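Local coordinates for glutaredoxin family protein (PDB 1TTZ) that is of unknown function but, as a glutaredoxin-like member of the thioredoxin clan, may take part in thiol-disulfide exchange, at residues Y6-C11 and L46-L51. Residues are numbered along the deposited sequence; the frame is centred on the assembly and turned at random.
Sequences YQRDDC and LRVPVL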
ATOM      1  N   TYR A   6       2.307   2.905   1.909  1.00  5.03           N
ATOM      2  CA  TYR A   6       2.255   3.638   3.153  1.00  8.03           C
ATOM      3  C   TYR A   6       1.820   2.645   4.225  1.00  9.24           C
ATOM      4  O   TYR A   6       0.797   1.969   4.088  1.00  8.31           O
ATOM      5  CB  TYR A   6       1.265   4.806   3.065  1.00  6.05           C
ATOM      6  CG  TYR A   6       1.731   5.903   2.142  1.00  6.40           C
ATOM      7  CD1 TYR A   6       1.273   5.979   0.828  1.00  8.88           C
ATOM      8  CD2 TYR A   6       2.661   6.847   2.572  1.00  5.85           C
ATOM      9  CE1 TYR A   6       1.735   6.979  -0.043  1.00  8.92           C
ATOM     10  CE2 TYR A   6       3.126   7.849   1.712  1.00  7.23           C
ATOM     11  CZ  TYR A   6       2.658   7.907   0.411  1.00  7.99           C
ATOM     12  OH  TYR A   6       3.099   8.901  -0.431  1.00  9.56           O
ATOM     13  N   GLN A   7       2.621   2.533   5.275  1.00 10.05           N
ATOM     14  CA  GLN A   7       2.301   1.633   6.369  1.00 12.73           C
ATOM     15  C   GLN A   7       2.816   2.186   7.687  1.00 13.78           C
ATOM     16  O   GLN A   7       3.456   3.234   7.724  1.00 11.59           O
ATOM     17  CB  GLN A   7       2.890   0.238   6.115  1.00 14.45           C
ATOM     18  CG  GLN A   7       4.406   0.161   5.991  1.00 14.99           C
ATOM     19  CD  GLN A   7       4.902  -1.267   5.782  1.00 12.58           C
ATOM     20  OE1 GLN A   7       4.590  -2.166   6.562  1.00  8.35           O
ATOM     21  NE2 GLN A   7       5.682  -1.477   4.726  1.00 13.00           N
ATOM     22  N   ARG A   8       2.504   1.494   8.773  1.00 15.97           N
ATOM     23  CA  ARG A   8       2.966   1.913  10.086  1.00 19.17           C
ATOM     24  C   ARG A   8       3.664   0.711  10.697  1.00 20.00           C
ATOM     25  O   ARG A   8       3.407  -0.427  10.297  1.00 19.24           O
ATOM     26  CB  ARG A   8       1.791   2.350  10.978  1.00 19.54           C
ATOM     27  CG  ARG A   8       0.856   1.212  11.355  1.00 20.82           C
ATOM     28  CD  ARG A   8      -0.022   1.526  12.564  1.00 23.87           C
ATOM     29  NE  ARG A   8      -1.053   2.527  12.300  1.00 24.46           N
ATOM     30  CZ  ARG A   8      -0.887   3.837  12.443  1.00 26.99           C
ATOM     31  NH1 ARG A   8       0.282   4.319  12.852  1.00 26.50           N
ATOM     32  NH2 ARG A   8      -1.895   4.665  12.186  1.00 26.07           N
ATOM     33  N   ASP A   9       4.550   0.957  11.655  1.00 23.14           N
ATOM     34  CA  ASP A   9       5.270  -0.129  12.312  1.00 25.86           C
ATOM     35  C   ASP A   9       4.351  -0.940  13.216  1.00 24.60           C
ATOM     36  O   ASP A   9       3.369  -0.421  13.748  1.00 24.61           O
ATOM     37  CB  ASP A   9       6.437   0.418  13.137  1.00 29.26           C
ATOM     38  CG  ASP A   9       7.602   0.859  12.275  1.00 33.78           C
ATOM     39  OD1 ASP A   9       8.138   0.010  11.531  1.00 36.06           O
ATOM     40  OD2 ASP A   9       7.982   2.051  12.339  1.00 36.89           O
ATOM     41  N   ASP A  10       4.682  -2.216  13.386  1.00 24.17           N
ATOM     42  CA  ASP A  10       3.905  -3.120  14.221  1.00 23.34           C
ATOM     43  C   ASP A  10       2.430  -3.141  13.814  1.00 21.89           C
ATOM     44  O   ASP A  10       1.566  -2.645  14.542  1.00 20.93           O
ATOM     45  CB  ASP A  10       4.049  -2.723  15.699  1.00 25.46           C
ATOM     46  CG  ASP A  10       3.474  -3.768  16.643  1.00 28.67           C
ATOM     47  OD1 ASP A  10       3.838  -4.957  16.496  1.00 30.84           O
ATOM     48  OD2 ASP A  10       2.667  -3.405  17.529  1.00 29.43           O
ATOM     49  N   CYS A  11       2.154  -3.710  12.643  1.00 19.22           N
ATOM     50  CA  CYS A  11       0.789  -3.820  12.140  1.00 17.16           C
ATOM     51  C   CYS A  11       0.650  -5.055  11.259  1.00 16.56           C
ATOM     52  O   CYS A  11       1.286  -5.159  10.209  1.00 17.38           O
ATOM     53  CB  CYS A  11       0.401  -2.577  11.337  1.00 16.07           C
ATOM     54  SG  CYS A  11      -1.264  -2.660  10.629  1.00 15.07           S
ATOM     55  N   LEU A  46      -5.755   6.082   9.536  1.00 11.57           N
ATOM     56  CA  LEU A  46      -6.909   5.199   9.709  1.00 12.00           C
ATOM     57  C   LEU A  46      -7.069   4.270   8.500  1.00 11.27           C
ATOM     58  O   LEU A  46      -7.940   3.400   8.492  1.00 11.91           O
ATOM     59  CB  LEU A  46      -8.186   6.035   9.861  1.00 11.93           C
ATOM     60  CG  LEU A  46      -8.775   6.392  11.232  1.00 12.51           C
ATOM     61  CD1 LEU A  46      -7.695   6.571  12.261  1.00 15.19           C
ATOM     62  CD2 LEU A  46      -9.616   7.648  11.086  1.00 13.30           C
ATOM     63  N   ARG A  47      -6.219   4.450   7.493  1.00  8.60           N
ATOM     64  CA  ARG A  47      -6.315   3.672   6.259  1.00  8.07           C
ATOM     65  C   ARG A  47      -5.204   2.663   5.967  1.00  7.86           C
ATOM     66  O   ARG A  47      -5.426   1.709   5.221  1.00  6.89           O
ATOM     67  CB  ARG A  47      -6.419   4.630   5.068  1.00  7.48           C
ATOM     68  CG  ARG A  47      -7.574   5.623   5.138  1.00  8.84           C
ATOM     69  CD  ARG A  47      -7.277   6.809   4.228  1.00  9.15           C
ATOM     70  NE  ARG A  47      -6.948   6.362   2.878  1.00  7.71           N
ATOM     71  CZ  ARG A  47      -6.334   7.108   1.965  1.00 11.40           C
ATOM     72  NH1 ARG A  47      -5.974   8.351   2.257  1.00 11.56           N
ATOM     73  NH2 ARG A  47      -6.076   6.606   0.762  1.00  9.18           N
ATOM     74  N   VAL A  48      -4.016   2.871   6.530  1.00  6.78           N
ATOM     75  CA  VAL A  48      -2.889   1.970   6.288  1.00  5.56           C
ATOM     76  C   VAL A  48      -3.231   0.496   6.526  1.00  6.12           C
ATOM     77  O   VAL A  48      -3.959   0.149   7.459  1.00  6.09           O
ATOM     78  CB  VAL A  48      -1.651   2.336   7.169  1.00  6.58           C
ATOM     79  CG1 VAL A  48      -0.948   3.567   6.599  1.00  1.00           C
ATOM     80  CG2 VAL A  48      -2.081   2.589   8.614  1.00  3.84           C
ATOM     81  N   PRO A  49      -2.697  -0.397   5.682  1.00  4.11           N
ATOM     82  CA  PRO A  49      -1.813  -0.129   4.545  1.00  5.09           C
ATOM     83  C   PRO A  49      -2.523   0.437   3.316  1.00  6.98           C
ATOM     84  O   PRO A  49      -3.639   0.030   2.980  1.00  6.67           O
ATOM     85  CB  PRO A  49      -1.200  -1.495   4.268  1.00  4.45           C
ATOM     86  CG  PRO A  49      -2.353  -2.412   4.577  1.00  4.76           C
ATOM     87  CD  PRO A  49      -2.852  -1.848   5.886  1.00  5.04           C
ATOM     88  N   VAL A  50      -1.856   1.371   2.646  1.00  6.62           N
ATOM     89  CA  VAL A  50      -2.387   2.004   1.443  1.00  6.09           C
ATOM     90  C   VAL A  50      -1.318   1.995   0.354  1.00  4.94           C
ATOM     91  O   VAL A  50      -0.171   2.355   0.604  1.00  4.06           O
ATOM     92  CB  VAL A  50      -2.794   3.470   1.708  1.00  7.45           C
ATOM     93  CG1 VAL A  50      -3.179   4.150   0.402  1.00  6.67           C
ATOM     94  CG2 VAL A  50      -3.954   3.525   2.688  1.00  6.26           C
ATOM     95  N   LEU A  51      -1.695   1.570  -0.845  1.00  6.36           N
ATOM     96  CA  LEU A  51      -0.769   1.529  -1.973  1.00  7.11           C
ATOM     97  C   LEU A  51      -1.023   2.715  -2.899  1.00  7.38           C
ATOM     98  O   LEU A  51      -2.172   3.044  -3.190  1.00  7.11           O
ATOM     99  CB  LEU A  51      -0.945   0.234  -2.765  1.00  6.16           C
ATOM    100  CG  LEU A  51      -0.048  -0.942  -2.388  1.00 11.54           C
ATOM    101  CD1 LEU A  51      -0.568  -2.202  -3.061  1.00 12.64           C
ATOM    102  CD2 LEU A  51       1.400  -0.657  -2.810  1.00  8.06           C
TER
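The carbonyl O of Tyr6 accepts a hydrogen bond from Val50 N at 3.1 Å (166° at the hydrogen) and a weaker CH...O contact from Pro49 CA, while the Val48 CG1 methyl rests against it at 3.5 Å. In return Tyr6 N donates to Val50 O at 2.9 Å, nearly in line with the carbonyl, so Tyr6 and Val50 form an antiparallel hydrogen-bonded pair. Their side chains share one face of the sheet, CB to CB at 4.5 Å. With CG of Tyr6 anti to its carbonyl carbon (chi1 -69°), the ring brings its CD1 edge to 3.9 Å from Val50 O, near the ring plane. Val48 wedges beside the end of strand 3-7: CG1 lies against the Tyr6 carbonyl and reaches Gln7 CA, while CG2 meets the Arg8 guanidinium obliquely, 3.8 Å from NE. The Arg8 chain, bent at chi3 (70°), crosses Val48 at about a right angle; its NH2 bonds to Gly45 O and its NH1 forms a salt bridge with Glu41, which fix the charged end beside the valine. The peptide joining Val48 to Pro49 is cis, a hallmark of the thioredoxin fold, where a cis-proline faces the redox motif. Cys11, whose SG caps the start of helix 12-23, belongs with Cys14 to a CxxC pattern consistent with such a site. Strand 3-7 lies between 29-33, its parallel neighbour, and 50-52, which pairs in turn with 58-60. Pro49 packs on Leu13 and Ala17 of helix 12-23, whereas the Tyr6 ring stacks on that of Tyr44, the last residue of helix 38-44.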